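Local coordinates for Nitrate/nitrite sensor protein NarX (Escherichia coli K12, PDB 3EZH) that senses nitrate and nitrite through its periplasmic sensor domain and passes the signal to the response regulators NarL and NarP, probably by phosphorylation, at residues H8-A13 with G103-T108; R17-R22 with I37-Q42. All coordinates share one frame; numbering follows the deposited sequence.

Contact 1 of 2, residues H8-A13 with G103-T108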
ATOM      1  N   HIS A   8       2.976  -7.850 -10.294  1.00 29.42           N
ATOM      2  CA  HIS A   8       3.419  -8.192  -8.949  1.00 30.23           C
ATOM      3  C   HIS A   8       4.308  -7.072  -8.421  1.00 32.20           C
ATOM      4  O   HIS A   8       4.247  -6.709  -7.249  1.00 29.03           O
ATOM      5  CB  HIS A   8       4.241  -9.465  -8.948  1.00 32.07           C
ATOM      6  CG  HIS A   8       4.540  -9.995  -7.578  1.00 32.98           C
ATOM      7  ND1 HIS A   8       3.552 -10.407  -6.703  1.00 38.76           N
ATOM      8  CD2 HIS A   8       5.712 -10.210  -6.943  1.00 35.89           C
ATOM      9  CE1 HIS A   8       4.108 -10.855  -5.594  1.00 39.60           C
ATOM     10  NE2 HIS A   8       5.419 -10.748  -5.713  1.00 42.61           N
ATOM     11  N   ALA A   9       5.160  -6.532  -9.283  1.00 28.58           N
ATOM     12  CA  ALA A   9       6.047  -5.488  -8.784  1.00 24.51           C
ATOM     13  C   ALA A   9       5.291  -4.253  -8.305  1.00 21.69           C
ATOM     14  O   ALA A   9       5.759  -3.614  -7.331  1.00 27.36           O
ATOM     15  CB  ALA A   9       7.098  -5.143  -9.854  1.00 25.64           C
ATOM     16  N   ILE A  10       4.175  -3.872  -8.947  1.00 25.41           N
ATOM     17  CA  ILE A  10       3.381  -2.684  -8.504  1.00 23.89           C
ATOM     18  C   ILE A  10       2.805  -3.032  -7.115  1.00 24.95           C
ATOM     19  O   ILE A  10       2.818  -2.228  -6.213  1.00 19.69           O
ATOM     20  CB  ILE A  10       2.253  -2.338  -9.498  1.00 25.50           C
ATOM     21  CG1 ILE A  10       2.894  -1.938 -10.828  1.00 30.86           C
ATOM     22  CG2 ILE A  10       1.336  -1.153  -9.040  1.00 24.58           C
ATOM     23  CD1 ILE A  10       1.901  -1.574 -11.894  1.00 33.31           C
ATOM     24  N   ASN A  11       2.325  -4.261  -6.954  1.00 25.79           N
ATOM     25  CA  ASN A  11       1.804  -4.704  -5.651  1.00 24.19           C
ATOM     26  C   ASN A  11       2.865  -4.620  -4.579  1.00 23.24           C
ATOM     27  O   ASN A  11       2.660  -4.068  -3.487  1.00 23.50           O
ATOM     28  CB  ASN A  11       1.323  -6.191  -5.763  1.00 25.32           C
ATOM     29  CG  ASN A  11       0.646  -6.719  -4.491  1.00 30.97           C
ATOM     30  OD1 ASN A  11       0.520  -6.009  -3.509  1.00 23.15           O
ATOM     31  ND2 ASN A  11       0.198  -8.029  -4.516  1.00 25.27           N
ATOM     32  N   LYS A  12       4.016  -5.210  -4.843  1.00 24.82           N
ATOM     33  CA  LYS A  12       5.062  -5.226  -3.850  1.00 22.29           C
ATOM     34  C   LYS A  12       5.609  -3.813  -3.526  1.00 20.16           C
ATOM     35  O   LYS A  12       5.828  -3.511  -2.362  1.00 21.39           O
ATOM     36  CB  LYS A  12       6.200  -6.132  -4.296  1.00 33.77           C
ATOM     37  CG  LYS A  12       5.998  -7.578  -3.862  1.00 40.92           C
ATOM     38  CD  LYS A  12       5.962  -7.643  -2.347  1.00 49.77           C
ATOM     39  CE  LYS A  12       6.068  -9.056  -1.809  1.00 56.26           C
ATOM     40  NZ  LYS A  12       6.558  -9.051  -0.394  1.00 59.96           N
ATOM     41  N   ALA A  13       5.815  -2.990  -4.547  1.00 20.40           N
ATOM     42  CA  ALA A  13       6.307  -1.619  -4.288  1.00 19.48           C
ATOM     43  C   ALA A  13       5.242  -0.836  -3.507  1.00 20.39           C
ATOM     44  O   ALA A  13       5.558  -0.096  -2.555  1.00 20.05           O
ATOM     45  CB  ALA A  13       6.593  -0.919  -5.618  1.00 22.37           C
ATOM     46  N   GLY A 103       5.042   6.057 -11.181  1.00 30.18           N
ATOM     47  CA  GLY A 103       5.991   5.973 -12.286  1.00 32.71           C
ATOM     48  C   GLY A 103       5.924   4.573 -12.866  1.00 33.06           C
ATOM     49  O   GLY A 103       5.915   4.415 -14.103  1.00 34.88           O
ATOM     50  N   PHE A 104       5.911   3.559 -11.998  1.00 33.56           N
ATOM     51  CA  PHE A 104       5.788   2.159 -12.428  1.00 30.48           C
ATOM     52  C   PHE A 104       4.458   2.037 -13.221  1.00 37.63           C
ATOM     53  O   PHE A 104       4.357   1.276 -14.201  1.00 35.76           O
ATOM     54  CB  PHE A 104       5.703   1.207 -11.244  1.00 32.29           C
ATOM     55  CG  PHE A 104       7.030   0.865 -10.575  1.00 28.39           C
ATOM     56  CD1 PHE A 104       8.172   1.650 -10.742  1.00 29.66           C
ATOM     57  CD2 PHE A 104       7.106  -0.209  -9.698  1.00 28.66           C
ATOM     58  CE1 PHE A 104       9.333   1.349 -10.025  1.00 22.49           C
ATOM     59  CE2 PHE A 104       8.265  -0.512  -8.988  1.00 29.98           C
ATOM     60  CZ  PHE A 104       9.403   0.280  -9.151  1.00 30.18           C
ATOM     61  N   ASP A 105       3.437   2.783 -12.795  1.00 35.59           N
ATOM     62  CA  ASP A 105       2.141   2.756 -13.478  1.00 37.25           C
ATOM     63  C   ASP A 105       2.168   3.213 -14.902  1.00 36.73           C
ATOM     64  O   ASP A 105       1.715   2.497 -15.775  1.00 40.12           O
ATOM     65  CB  ASP A 105       1.092   3.644 -12.790  1.00 39.93           C
ATOM     66  CG  ASP A 105       0.433   2.982 -11.610  1.00 38.41           C
ATOM     67  OD1 ASP A 105      -0.496   3.586 -11.034  1.00 35.65           O
ATOM     68  OD2 ASP A 105       0.869   1.884 -11.255  1.00 41.23           O
ATOM     69  N   ARG A 106       2.648   4.436 -15.138  1.00 31.93           N
ATOM     70  CA  ARG A 106       2.628   4.971 -16.483  1.00 37.42           C
ATOM     71  C   ARG A 106       3.282   4.022 -17.444  1.00 39.73           C
ATOM     72  O   ARG A 106       2.676   3.601 -18.435  1.00 38.55           O
ATOM     73  CB  ARG A 106       3.348   6.329 -16.613  1.00 38.74           C
ATOM     74  CG  ARG A 106       3.214   6.871 -18.031  1.00 45.73           C
ATOM     75  CD  ARG A 106       3.658   8.304 -18.127  1.00 49.29           C
ATOM     76  NE  ARG A 106       5.064   8.398 -17.780  1.00 47.86           N
ATOM     77  CZ  ARG A 106       6.048   8.053 -18.607  1.00 53.93           C
ATOM     78  NH1 ARG A 106       5.756   7.601 -19.827  1.00 48.34           N
ATOM     79  NH2 ARG A 106       7.316   8.170 -18.211  1.00 51.17           N
ATOM     80  N   THR A 107       4.528   3.686 -17.132  1.00 35.73           N
ATOM     81  CA  THR A 107       5.339   2.825 -17.975  1.00 36.32           C
ATOM     82  C   THR A 107       4.753   1.452 -18.142  1.00 33.26           C
ATOM     83  O   THR A 107       4.660   0.941 -19.266  1.00 37.99           O
ATOM     84  CB  THR A 107       6.760   2.758 -17.395  1.00 34.04           C
ATOM     85  OG1 THR A 107       7.230   4.111 -17.277  1.00 43.09           O
ATOM     86  CG2 THR A 107       7.701   1.987 -18.300  1.00 39.96           C
ATOM     87  N   THR A 108       4.324   0.860 -17.047  1.00 31.11           N
ATOM     88  CA  THR A 108       3.733  -0.477 -17.115  1.00 30.41           C
ATOM     89  C   THR A 108       2.457  -0.574 -17.939  1.00 35.14           C
ATOM     90  O   THR A 108       2.277  -1.519 -18.732  1.00 38.39           O
ATOM     91  CB  THR A 108       3.407  -1.035 -15.721  1.00 37.55           C
ATOM     92  OG1 THR A 108       4.621  -1.210 -14.982  1.00 39.67           O
ATOM     93  CG2 THR A 108       2.700  -2.390 -15.839  1.00 33.56           C
TER

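Contact 2 of 2, residues R17-R22 with I37-Q42. With NO3 (nitrate ion), chain C.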
ATOM      1  N   ARG A  17       4.311   1.164   1.225  1.00 17.30           N
ATOM      2  CA  ARG A  17       3.603   2.292   1.835  1.00 16.23           C
ATOM      3  C   ARG A  17       2.875   1.773   3.045  1.00 19.50           C
ATOM      4  O   ARG A  17       2.909   2.348   4.117  1.00 18.52           O
ATOM      5  CB  ARG A  17       2.602   2.872   0.833  1.00 18.71           C
ATOM      6  CG  ARG A  17       3.275   3.357  -0.495  1.00 16.58           C
ATOM      7  CD  ARG A  17       2.237   3.904  -1.418  1.00 19.02           C
ATOM      8  NE  ARG A  17       1.366   2.853  -1.963  1.00 19.34           N
ATOM      9  CZ  ARG A  17       0.690   2.937  -3.110  1.00 24.31           C
ATOM     10  NH1 ARG A  17       0.749   4.043  -3.893  1.00 21.34           N
ATOM     11  NH2 ARG A  17      -0.040   1.878  -3.481  1.00 22.60           N
HETATM   12  N   MSE A  18       2.165   0.662   2.858  1.00 19.91           N
HETATM   13  CA  MSE A  18       1.513   0.087   4.010  1.00 19.36           C
HETATM   14  C   MSE A  18       2.537  -0.285   5.092  1.00 19.51           C
HETATM   15  O   MSE A  18       2.283  -0.078   6.293  1.00 18.16           O
HETATM   16  CB  MSE A  18       0.765  -1.211   3.595  1.00 21.24           C
HETATM   17  CG  MSE A  18       0.052  -1.911   4.770  1.00 20.74           C
HETATM   18 SE   MSE A  18       1.199  -3.267   5.670  1.00 32.34          SE
HETATM   19  CE  MSE A  18       1.121  -4.643   4.343  1.00 31.84           C
ATOM     20  N   GLN A  19       3.708  -0.824   4.685  1.00 16.14           N
ATOM     21  CA  GLN A  19       4.637  -1.268   5.694  1.00 15.41           C
ATOM     22  C   GLN A  19       5.214  -0.137   6.493  1.00 20.56           C
ATOM     23  O   GLN A  19       5.581  -0.324   7.681  1.00 19.12           O
ATOM     24  CB  GLN A  19       5.717  -2.144   5.058  1.00 18.00           C
ATOM     25  CG  GLN A  19       5.197  -3.435   4.433  1.00 18.35           C
ATOM     26  CD  GLN A  19       6.356  -4.269   3.852  1.00 19.69           C
ATOM     27  OE1 GLN A  19       7.291  -4.604   4.568  1.00 23.27           O
ATOM     28  NE2 GLN A  19       6.313  -4.538   2.533  1.00 20.99           N
ATOM     29  N   SER A  20       5.282   1.035   5.813  1.00 17.22           N
ATOM     30  CA  SER A  20       5.758   2.242   6.476  1.00 20.61           C
ATOM     31  C   SER A  20       4.815   2.682   7.597  1.00 15.84           C
ATOM     32  O   SER A  20       5.270   2.981   8.728  1.00 18.09           O
ATOM     33  CB  SER A  20       5.901   3.412   5.453  1.00 17.92           C
ATOM     34  OG  SER A  20       6.914   3.104   4.505  1.00 19.32           O
ATOM     35  N   TYR A  21       3.510   2.714   7.304  1.00 17.32           N
ATOM     36  CA  TYR A  21       2.560   3.154   8.302  1.00 17.38           C
ATOM     37  C   TYR A  21       2.326   2.048   9.320  1.00 17.05           C
ATOM     38  O   TYR A  21       1.958   2.339  10.460  1.00 17.20           O
ATOM     39  CB  TYR A  21       1.237   3.594   7.681  1.00 19.06           C
ATOM     40  CG  TYR A  21       1.202   5.135   7.435  1.00 13.75           C
ATOM     41  CD1 TYR A  21       1.094   5.993   8.515  1.00 13.85           C
ATOM     42  CD2 TYR A  21       1.331   5.665   6.166  1.00 15.79           C
ATOM     43  CE1 TYR A  21       1.123   7.391   8.317  1.00 21.42           C
ATOM     44  CE2 TYR A  21       1.370   7.058   5.969  1.00 17.98           C
ATOM     45  CZ  TYR A  21       1.273   7.876   7.046  1.00 16.86           C
ATOM     46  OH  TYR A  21       1.320   9.276   6.867  1.00 19.55           O
ATOM     47  N   ARG A  22       2.503   0.807   8.904  1.00 17.62           N
ATOM     48  CA  ARG A  22       2.393  -0.260   9.919  1.00 18.04           C
ATOM     49  C   ARG A  22       3.501  -0.109  10.963  1.00 19.35           C
ATOM     50  O   ARG A  22       3.243  -0.353  12.155  1.00 20.84           O
ATOM     51  CB  ARG A  22       2.461  -1.671   9.245  1.00 16.78           C
ATOM     52  CG  ARG A  22       2.458  -2.836  10.289  1.00 17.32           C
ATOM     53  CD  ARG A  22       2.128  -4.144   9.466  1.00 16.85           C
ATOM     54  NE  ARG A  22       3.287  -4.559   8.701  1.00 18.22           N
ATOM     55  CZ  ARG A  22       3.314  -5.578   7.827  1.00 20.86           C
ATOM     56  NH1 ARG A  22       2.207  -6.292   7.574  1.00 21.68           N
ATOM     57  NH2 ARG A  22       4.485  -5.923   7.239  1.00 20.60           N
ATOM     58  N   ILE A  37      10.719  -5.004  10.271  1.00 24.43           N
ATOM     59  CA  ILE A  37      11.811  -4.264   9.610  1.00 22.97           C
ATOM     60  C   ILE A  37      12.523  -5.181   8.617  1.00 23.92           C
ATOM     61  O   ILE A  37      12.823  -4.813   7.500  1.00 24.89           O
ATOM     62  CB  ILE A  37      12.788  -3.703  10.644  1.00 27.95           C
ATOM     63  CG1 ILE A  37      12.062  -2.703  11.526  1.00 30.72           C
ATOM     64  CG2 ILE A  37      13.977  -2.980   9.975  1.00 25.20           C
ATOM     65  CD1 ILE A  37      12.943  -2.130  12.609  1.00 28.04           C
ATOM     66  N   LYS A  38      12.772  -6.431   8.983  1.00 26.52           N
ATOM     67  CA  LYS A  38      13.441  -7.279   7.981  1.00 28.80           C
ATOM     68  C   LYS A  38      12.554  -7.550   6.757  1.00 26.38           C
ATOM     69  O   LYS A  38      13.068  -7.648   5.647  1.00 27.36           O
ATOM     70  CB  LYS A  38      13.884  -8.622   8.599  1.00 35.58           C
ATOM     71  CG  LYS A  38      14.789  -8.457   9.835  1.00 44.71           C
ATOM     72  CD  LYS A  38      15.871  -7.387   9.635  1.00 54.75           C
ATOM     73  CE  LYS A  38      16.762  -7.693   8.432  1.00 59.03           C
ATOM     74  NZ  LYS A  38      17.165  -6.456   7.669  1.00 56.54           N
ATOM     75  N   GLU A  39      11.244  -7.674   6.955  1.00 24.74           N
ATOM     76  CA  GLU A  39      10.344  -7.889   5.844  1.00 25.54           C
ATOM     77  C   GLU A  39      10.390  -6.665   4.924  1.00 26.83           C
ATOM     78  O   GLU A  39      10.426  -6.797   3.684  1.00 27.04           O
ATOM     79  CB  GLU A  39       8.889  -8.080   6.325  1.00 26.53           C
ATOM     80  CG  GLU A  39       7.991  -8.336   5.129  1.00 33.17           C
ATOM     81  CD  GLU A  39       6.505  -8.335   5.464  1.00 34.14           C
ATOM     82  OE1 GLU A  39       6.161  -8.300   6.659  1.00 38.70           O
ATOM     83  OE2 GLU A  39       5.692  -8.375   4.509  1.00 44.97           O
HETATM   84  N   MSE A  40      10.404  -5.481   5.523  1.00 23.49           N
HETATM   85  CA  MSE A  40      10.427  -4.268   4.686  1.00 25.52           C
HETATM   86  C   MSE A  40      11.781  -4.139   3.946  1.00 25.45           C
HETATM   87  O   MSE A  40      11.865  -3.752   2.768  1.00 27.94           O
HETATM   88  CB  MSE A  40      10.124  -2.991   5.534  1.00 24.28           C
HETATM   89  CG  MSE A  40       9.557  -1.931   4.660  1.00 22.41           C
HETATM   90 SE   MSE A  40       9.199  -0.406   5.773  1.00 33.14          SE
HETATM   91  CE  MSE A  40       9.217   0.880   4.302  1.00 29.54           C
ATOM     92  N   GLU A  41      12.841  -4.554   4.621  1.00 27.80           N
ATOM     93  CA  GLU A  41      14.161  -4.562   4.002  1.00 27.65           C
ATOM     94  C   GLU A  41      14.146  -5.506   2.786  1.00 27.44           C
ATOM     95  O   GLU A  41      14.590  -5.167   1.695  1.00 27.26           O
ATOM     96  CB  GLU A  41      15.201  -5.053   5.041  1.00 31.14           C
ATOM     97  CG  GLU A  41      16.665  -4.865   4.692  1.00 39.11           C
ATOM     98  CD  GLU A  41      17.172  -5.771   3.566  1.00 49.19           C
ATOM     99  OE1 GLU A  41      16.726  -6.945   3.471  1.00 52.30           O
ATOM    100  OE2 GLU A  41      18.046  -5.310   2.788  1.00 50.74           O
ATOM    101  N   GLN A  42      13.615  -6.712   2.973  1.00 27.91           N
ATOM    102  CA  GLN A  42      13.588  -7.697   1.888  1.00 29.07           C
ATOM    103  C   GLN A  42      12.851  -7.149   0.670  1.00 29.24           C
ATOM    104  O   GLN A  42      13.346  -7.246  -0.454  1.00 31.44           O
ATOM    105  CB  GLN A  42      12.915  -8.994   2.400  1.00 29.00           C
ATOM    106  CG  GLN A  42      12.610 -10.071   1.321  1.00 40.29           C
ATOM    107  CD  GLN A  42      11.392  -9.737   0.422  1.00 51.04           C
ATOM    108  OE1 GLN A  42      11.483  -8.913  -0.496  1.00 56.05           O
ATOM    109  NE2 GLN A  42      10.249 -10.386   0.696  1.00 55.45           N
TER
HETATM  110  N   NO3 C   1      -0.008  -0.132  -0.515  1.00 28.45           N
HETATM  111  O1  NO3 C   1       0.124  -0.960   0.406  1.00 22.29           O
HETATM  112  O2  NO3 C   1      -0.206   0.997  -0.184  1.00 22.28           O
HETATM  113  O3  NO3 C   1       0.048  -0.534  -1.678  1.00 25.61           O

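Contact 1 of 2, residues H8-A13 with G103-T108
Ile-10 and Phe-104 carry most of this contact between two nearly antiparallel helical segments, whose directions differ by 170°. Their CA atoms, 6.7 Å apart, are the closest pair across the two segments. Ile-10 CG1 meets Phe-104 CB at 4.2 Å. With CG1 anti to its own carbonyl carbon (chi1 -64°) and the chain extended beyond it, Ile-10 brings CD1 up to the opposite helix. There the methyl meets Thr-108 CG2 tip to tip at 4.1 Å. It also lies 3.7 Å from Asp-105 OD2, where the two side chains cross at about a right angle. The other carboxylate oxygen, Asp-105 OD1, bonds to Asn-11 ND2 of the second subunit.

The Phe-104 ring lies beside Ala-13, with Ala-13 CB 3.8 Å from Phe-104 CE2. Ala-9 O lies at the edge of the ring, near its plane. The small side chains of Ala-9 and Ala-13 probably allow this close approach. Ala-52 of helix 47-56 also touches this ring. Thr-108 OG1 donates to Phe-104 O at 2.6 Å, so its hydroxyl is satisfied within its own helix. Phe-104 O also accepts from Thr-108 N, and the two donors come from opposite faces of the carbonyl plane. No hydrogen bond links the two segments. This is mainly apolar packing between the first and last helices of an antiparallel four-helix bundle, the fold of the NarX sensor domain.

Contact 2 of 2, residues R17-R22 with I37-Q42
Gln-19 and Met-40 mark the closest backbone approach of two roughly antiparallel helical segments, whose axes lie 10.5 Å apart and cross at -158°. Their side chains slide past each other in opposite directions. Gln-19 OE1 comes within 3.2 Å of Met-40 CA, while Gln-19 NE2 bonds to Ser-15 OG. Met-40, a selenomethionine, has CG anti to the backbone N (chi1 -155°) and an extended chain, which carries CE to 3.2 Å from Ser-20 OG, itself bonded to Leu-16 O. Arg-22 NH2 forms a salt bridge with Glu-39 OE1 at 3.0 Å, its hydrogen bond weak and bent (122°).

The Arg-17 side chain starts off away from segment 37-42 and binds nitrate at its guanidinium edge. Arg-17 NE donates to nitrate O2, and NH2 almost straight to O3, each at 3.0 Å. Arg-17 of the second subunit also bonds the ion: this is the sensor domain's ligand site, at the dimer interface. Replacing Arg-17 by alanine removes both guanidinium groups and would probably leave the nitrate poorly held and Asp-98 without its salt-bridge mate. Helix 6-25 also packs on the second subunit through Met-18 and Tyr-21. Val-94 of helix 87-113 touches Ser-20, and Trp-69 of helix 59-79 packs on Met-40.

In the fold
Both contacts use helix 6-25, and their centres lie about 17 Å apart. Contact 1 pairs its early part with helix 87-113, near the other end of the chain. Contact 2 pairs its later part with helix 34-44, the next helix in sequence. Along the chain, both segments of contact 2 fall between the two segments of contact 1. The two sites meet where Lys-12 NZ lies 4.1 Å from Gln-42 NE2. Each also touches the second subunit. Asn-11 of one chain bonds to Arg-17 of the other, so helix 6-25, shared by both contacts, lines the dimer interface in which the nitrate is bound.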